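Local structure of ferric-siderophore receptor protein (Streptomyces coelicolor, 2X4L) at residues 147-152 and 216-221; 58-63 and 303-308. The protein probably binds ferric siderophores outside the cell membrane as the solute-binding receptor of an iron-uptake transporter. All coordinates share one frame; numbering follows the deposited sequence.

Contact 1. Residues 147-152 and 216-221; sequences VFDRQL and TNLSVD
V220 packs against three residues of 147-152. Its CG1 lies 3.9 Å from V147 CB and also touches R150 CG. With CG1 anti to the carbonyl carbon (chi1 -65°), that methyl faces V147 and R150. V220 CG2 meets L152 CD1 at 3.8 Å, and the leucine side chain crosses that of V220 at about a right angle. Further along, L218 lies alongside F148, its CD2 3.7 Å from ring atom CE1; the ring's centre is covered on one face by CB of D149.

Backbone polar groups tie the segments together. D149 N donates to L218 O over 3.2 Å, nearly straight at the hydrogen (173°) but from above the carbonyl plane. L152 N gives a weak, bent bond to V220 O, and V220 CA approaches R150 O in a CA-H...O contact. One water donates to V147 O and accepts from V220 N, joining the loop to the first turn of helix 220-227.

Within the loop, R150 NE donates to F148 O, which lies close to the guanidinium plane. Outside it, R296 forms a salt bridge with D221. The type II turn T216-S219 leads into that helix, here meeting the loop after strand 142-146: an interface between the two lobes of a periplasmic-binding-protein fold.

Contact 2. Residues 58-63 and 303-308; sequences LFDYGV and SYDKCT
D60 and K306 form a salt bridge across the contact, with NZ 2.8 Å from D60 OD2 and a weaker approach to OD1. The lysine nitrogen meets OD2 on the syn side, 16° out of the carboxylate plane. The same oxygen receives S303 OG at 2.8 Å through its anti lone pair, so two donors grip it from different sides. K306 CG lies 3.3 Å from D60 OD2, and the bend at chi4 (-62°) places NZ, which bonds to the carboxylate. NZ also bridges D305 OD2 at 2.8 Å, met from above the carboxylate plane, and D85 supplies a further acidic partner. The D60 and D305 carboxylates come close, a repulsion that the shared ammonium would be expected to offset.

S303 is the N-cap of helix 304-320: its OG accepts from K306 N over 3.1 Å (158° at the hydrogen) while donating to D60. One hydroxyl thereby links the cap to the carboxylate of D60.

Y61 supplies a second polar link, its OH accepting from Y304 N at 3.1 Å. The phenol oxygen also lies 3.2 Å from Y304 CD2, and the two side chains cross obliquely. The Y61 ring packs against S303, CE2 lying 3.9 Å from CB.

Beyond Y61, G62 is the C-prime residue of a Schellman motif closing helix 52-60. That helix follows strand 48-51 of the parallel-sheet lobe; the chain's last helix, 304-320, docks here beside helices 153-165 and 173-195, with Y304 edge-to-face on F182, joining early and late parts of the binding-protein fold.

Overall arrangement
Contacts 1 and 2 have centres about 19 Å apart and meet where L152 CD2 packs 3.9 Å from C307 SG. In sequence, both segments of contact 1 fall between those of contact 2. Contact 1 is partly buried, with D149 exposed, and sets a loop against the start of helix 220-227; contact 2 is buried and sets the C-terminal part of helix 52-60 and the turn after it against the start of helix 304-320. Their chemistry differs: main-chain bonds, a bridging water and apolar packing in the first, mainly charged and hydroxyl side chains in the second, the more buried one. Helix 153-165 relates them, touching V147 and R150 in contact 1 and Y61 and Y304 in contact 2.

Contact 1. Residues 147-152 and 216-221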
# COMPACT_ATOMS: atom_id res chain seq x y z
N VAL A 147 -3.14 8.69 1.08
CA VAL A 147 -2.16 8.08 0.19
C VAL A 147 -2.51 8.44 -1.29
O VAL A 147 -2.35 7.56 -2.22
CB VAL A 147 -2.06 6.55 0.38
CG1 VAL A 147 -1.50 6.24 1.75
CG2 VAL A 147 -3.44 5.87 0.22
N PHE A 148 -2.94 9.67 -1.48
CA PHE A 148 -3.31 10.23 -2.82
C PHE A 148 -2.31 11.32 -3.23
O PHE A 148 -2.20 12.31 -2.51
CB PHE A 148 -4.74 10.84 -2.78
CG PHE A 148 -5.19 11.41 -4.11
CD1 PHE A 148 -5.15 10.69 -5.34
CD2 PHE A 148 -5.70 12.69 -4.14
CE1 PHE A 148 -5.58 11.29 -6.52
CE2 PHE A 148 -6.09 13.29 -5.30
CZ PHE A 148 -6.04 12.61 -6.49
N ASP A 149 -1.65 11.16 -4.38
CA ASP A 149 -1.08 12.37 -5.05
C ASP A 149 -0.04 13.01 -4.13
O ASP A 149 -0.01 14.26 -3.90
CB ASP A 149 -2.19 13.36 -5.45
CG ASP A 149 -1.75 14.31 -6.57
OD1 ASP A 149 -0.72 14.14 -7.21
OD2 ASP A 149 -2.51 15.32 -6.76
N ARG A 150 0.84 12.18 -3.62
CA ARG A 150 1.96 12.63 -2.78
C ARG A 150 3.01 11.52 -2.70
O ARG A 150 2.72 10.40 -3.10
CB ARG A 150 1.49 13.00 -1.37
CG ARG A 150 0.91 11.78 -0.62
CD ARG A 150 0.02 12.17 0.62
NE ARG A 150 -1.07 13.02 0.21
CZ ARG A 150 -1.68 13.86 1.08
NH1 ARG A 150 -1.28 13.94 2.34
NH2 ARG A 150 -2.68 14.63 0.65
N GLN A 151 4.21 11.80 -2.15
CA GLN A 151 5.19 10.80 -2.00
C GLN A 151 5.05 10.08 -0.70
O GLN A 151 4.59 10.63 0.28
CB GLN A 151 6.59 11.42 -2.06
CG GLN A 151 6.90 11.97 -3.48
CD GLN A 151 8.23 12.64 -3.54
OE1 GLN A 151 9.18 12.27 -2.87
NE2 GLN A 151 8.33 13.62 -4.47
N LEU A 152 5.48 8.83 -0.73
CA LEU A 152 5.38 7.89 0.38
C LEU A 152 5.86 8.43 1.74
O LEU A 152 5.37 8.07 2.72
CB LEU A 152 6.16 6.64 0.02
CG LEU A 152 6.18 5.44 0.93
CD1 LEU A 152 4.76 4.88 1.19
CD2 LEU A 152 7.17 4.37 0.55
N THR A 216 3.37 6.79 -12.68
CA THR A 216 3.93 7.13 -11.37
C THR A 216 3.07 8.13 -10.61
O THR A 216 3.03 8.11 -9.38
CB THR A 216 5.36 7.69 -11.51
OG1 THR A 216 5.35 8.81 -12.41
CG2 THR A 216 6.30 6.63 -12.04
N ASN A 217 2.39 9.01 -11.34
CA ASN A 217 1.57 10.04 -10.72
C ASN A 217 0.35 9.49 -9.99
O ASN A 217 -0.41 8.69 -10.54
CB ASN A 217 1.13 11.07 -11.76
CG ASN A 217 0.49 12.30 -11.14
OD1 ASN A 217 1.04 12.90 -10.22
ND2 ASN A 217 -0.69 12.67 -11.64
N LEU A 218 0.17 9.91 -8.74
CA LEU A 218 -1.00 9.52 -7.96
C LEU A 218 -0.72 8.45 -6.91
O LEU A 218 -1.42 8.36 -5.90
CB LEU A 218 -2.13 9.05 -8.89
CG LEU A 218 -2.79 10.13 -9.75
CD1 LEU A 218 -4.19 9.70 -10.16
CD2 LEU A 218 -2.82 11.46 -9.02
N SER A 219 0.28 7.61 -7.15
CA SER A 219 0.61 6.54 -6.22
C SER A 219 1.72 6.99 -5.28
O SER A 219 2.67 7.64 -5.72
CB SER A 219 1.04 5.28 -6.97
OG SER A 219 -0.05 4.71 -7.68
N VAL A 220 1.61 6.66 -4.00
CA VAL A 220 2.65 7.15 -3.03
C VAL A 220 3.98 6.47 -3.24
O VAL A 220 5.06 7.09 -3.07
CB VAL A 220 2.16 7.09 -1.55
CG1 VAL A 220 1.00 8.10 -1.46
CG2 VAL A 220 1.81 5.71 -1.14
N ASP A 221 3.96 5.18 -3.52
CA ASP A 221 5.21 4.43 -3.74
C ASP A 221 5.89 4.90 -5.00
O ASP A 221 7.09 5.25 -4.99
CB ASP A 221 5.02 2.91 -3.65
CG ASP A 221 4.06 2.37 -4.72
OD1 ASP A 221 3.09 3.09 -5.09
OD2 ASP A 221 4.33 1.22 -5.14
O HOH W 1 -0.96 5.48 -3.26

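Contact 2. Residues 58-63 and 303-308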
# COMPACT_ATOMS: atom_id res chain seq x y z
N LEU A 58 0.35 0.07 12.42
CA LEU A 58 0.31 0.40 13.85
C LEU A 58 0.95 -0.73 14.66
O LEU A 58 1.67 -0.41 15.65
CB LEU A 58 -1.15 0.54 14.33
CG LEU A 58 -1.76 1.79 13.75
CD1 LEU A 58 -3.25 1.92 14.04
CD2 LEU A 58 -1.08 3.05 14.31
N PHE A 59 0.77 -2.00 14.27
CA PHE A 59 1.41 -3.12 14.97
C PHE A 59 2.95 -2.94 15.04
O PHE A 59 3.57 -3.27 16.11
CB PHE A 59 1.09 -4.41 14.22
CG PHE A 59 1.66 -5.64 14.90
CD1 PHE A 59 0.93 -6.28 15.92
CD2 PHE A 59 2.91 -6.12 14.55
CE1 PHE A 59 1.48 -7.36 16.56
CE2 PHE A 59 3.48 -7.24 15.23
CZ PHE A 59 2.72 -7.86 16.23
N ASP A 60 3.57 -2.47 13.95
CA ASP A 60 5.03 -2.32 13.97
C ASP A 60 5.52 -1.20 14.92
O ASP A 60 6.74 -1.09 15.21
CB ASP A 60 5.47 -1.99 12.54
CG ASP A 60 5.49 -3.19 11.67
OD1 ASP A 60 5.27 -4.33 12.11
OD2 ASP A 60 5.73 -3.02 10.46
N TYR A 61 4.58 -0.34 15.34
CA TYR A 61 4.87 0.65 16.39
C TYR A 61 4.31 0.24 17.73
O TYR A 61 4.24 1.08 18.59
CB TYR A 61 4.23 1.95 15.95
CG TYR A 61 4.85 2.46 14.67
CD1 TYR A 61 6.25 2.60 14.56
CD2 TYR A 61 4.07 2.78 13.53
CE1 TYR A 61 6.86 3.06 13.39
CE2 TYR A 61 4.72 3.28 12.35
CZ TYR A 61 6.13 3.41 12.31
OH TYR A 61 6.70 3.83 11.11
N GLY A 62 3.89 -1.01 17.87
CA GLY A 62 3.41 -1.54 19.14
C GLY A 62 2.08 -1.01 19.57
O GLY A 62 1.79 -1.07 20.79
N VAL A 63 1.24 -0.61 18.60
CA VAL A 63 -0.13 -0.18 18.92
C VAL A 63 -1.07 -1.28 18.46
O VAL A 63 -1.10 -1.59 17.30
CB VAL A 63 -0.40 1.13 18.23
CG1 VAL A 63 -1.93 1.52 18.19
CG2 VAL A 63 0.49 2.25 18.89
N SER A 303 4.40 1.69 7.76
CA SER A 303 5.47 1.70 8.75
C SER A 303 6.79 1.71 8.01
O SER A 303 6.91 1.22 6.91
CB SER A 303 5.44 0.51 9.71
OG SER A 303 5.66 -0.67 8.98
N TYR A 304 7.79 2.32 8.64
CA TYR A 304 9.12 2.26 7.99
C TYR A 304 9.56 0.83 7.81
O TYR A 304 10.15 0.51 6.73
CB TYR A 304 10.18 3.11 8.77
CG TYR A 304 9.84 4.59 8.69
CD1 TYR A 304 10.01 5.32 7.50
CD2 TYR A 304 9.24 5.24 9.80
CE1 TYR A 304 9.63 6.69 7.42
CE2 TYR A 304 8.88 6.57 9.72
CZ TYR A 304 9.12 7.29 8.57
OH TYR A 304 8.74 8.59 8.49
N ASP A 305 9.25 -0.04 8.74
CA ASP A 305 9.64 -1.41 8.68
C ASP A 305 9.12 -2.05 7.40
O ASP A 305 9.81 -2.84 6.75
CB ASP A 305 9.05 -2.10 9.91
CG ASP A 305 9.34 -3.47 9.92
OD1 ASP A 305 10.17 -3.88 10.73
OD2 ASP A 305 8.84 -4.12 9.00
N LYS A 306 7.85 -1.82 7.15
CA LYS A 306 7.28 -2.45 5.95
C LYS A 306 7.49 -1.76 4.64
O LYS A 306 7.26 -2.32 3.55
CB LYS A 306 5.77 -2.66 6.15
CG LYS A 306 5.42 -3.62 7.26
CD LYS A 306 5.87 -5.03 6.97
CE LYS A 306 5.62 -5.97 8.18
NZ LYS A 306 6.41 -5.52 9.42
N CYS A 307 7.99 -0.53 4.69
CA CYS A 307 8.33 0.16 3.41
C CYS A 307 9.80 0.01 3.02
O CYS A 307 10.17 0.20 1.88
CB CYS A 307 8.03 1.67 3.55
SG CYS A 307 6.17 1.90 3.41
N THR A 308 10.66 -0.27 3.98
CA THR A 308 12.09 -0.53 3.71
C THR A 308 12.26 -1.60 2.66
O THR A 308 13.02 -1.43 1.67
CB THR A 308 12.89 -0.81 4.98
OG1 THR A 308 12.81 0.34 5.80
CG2 THR A 308 14.42 -1.09 4.73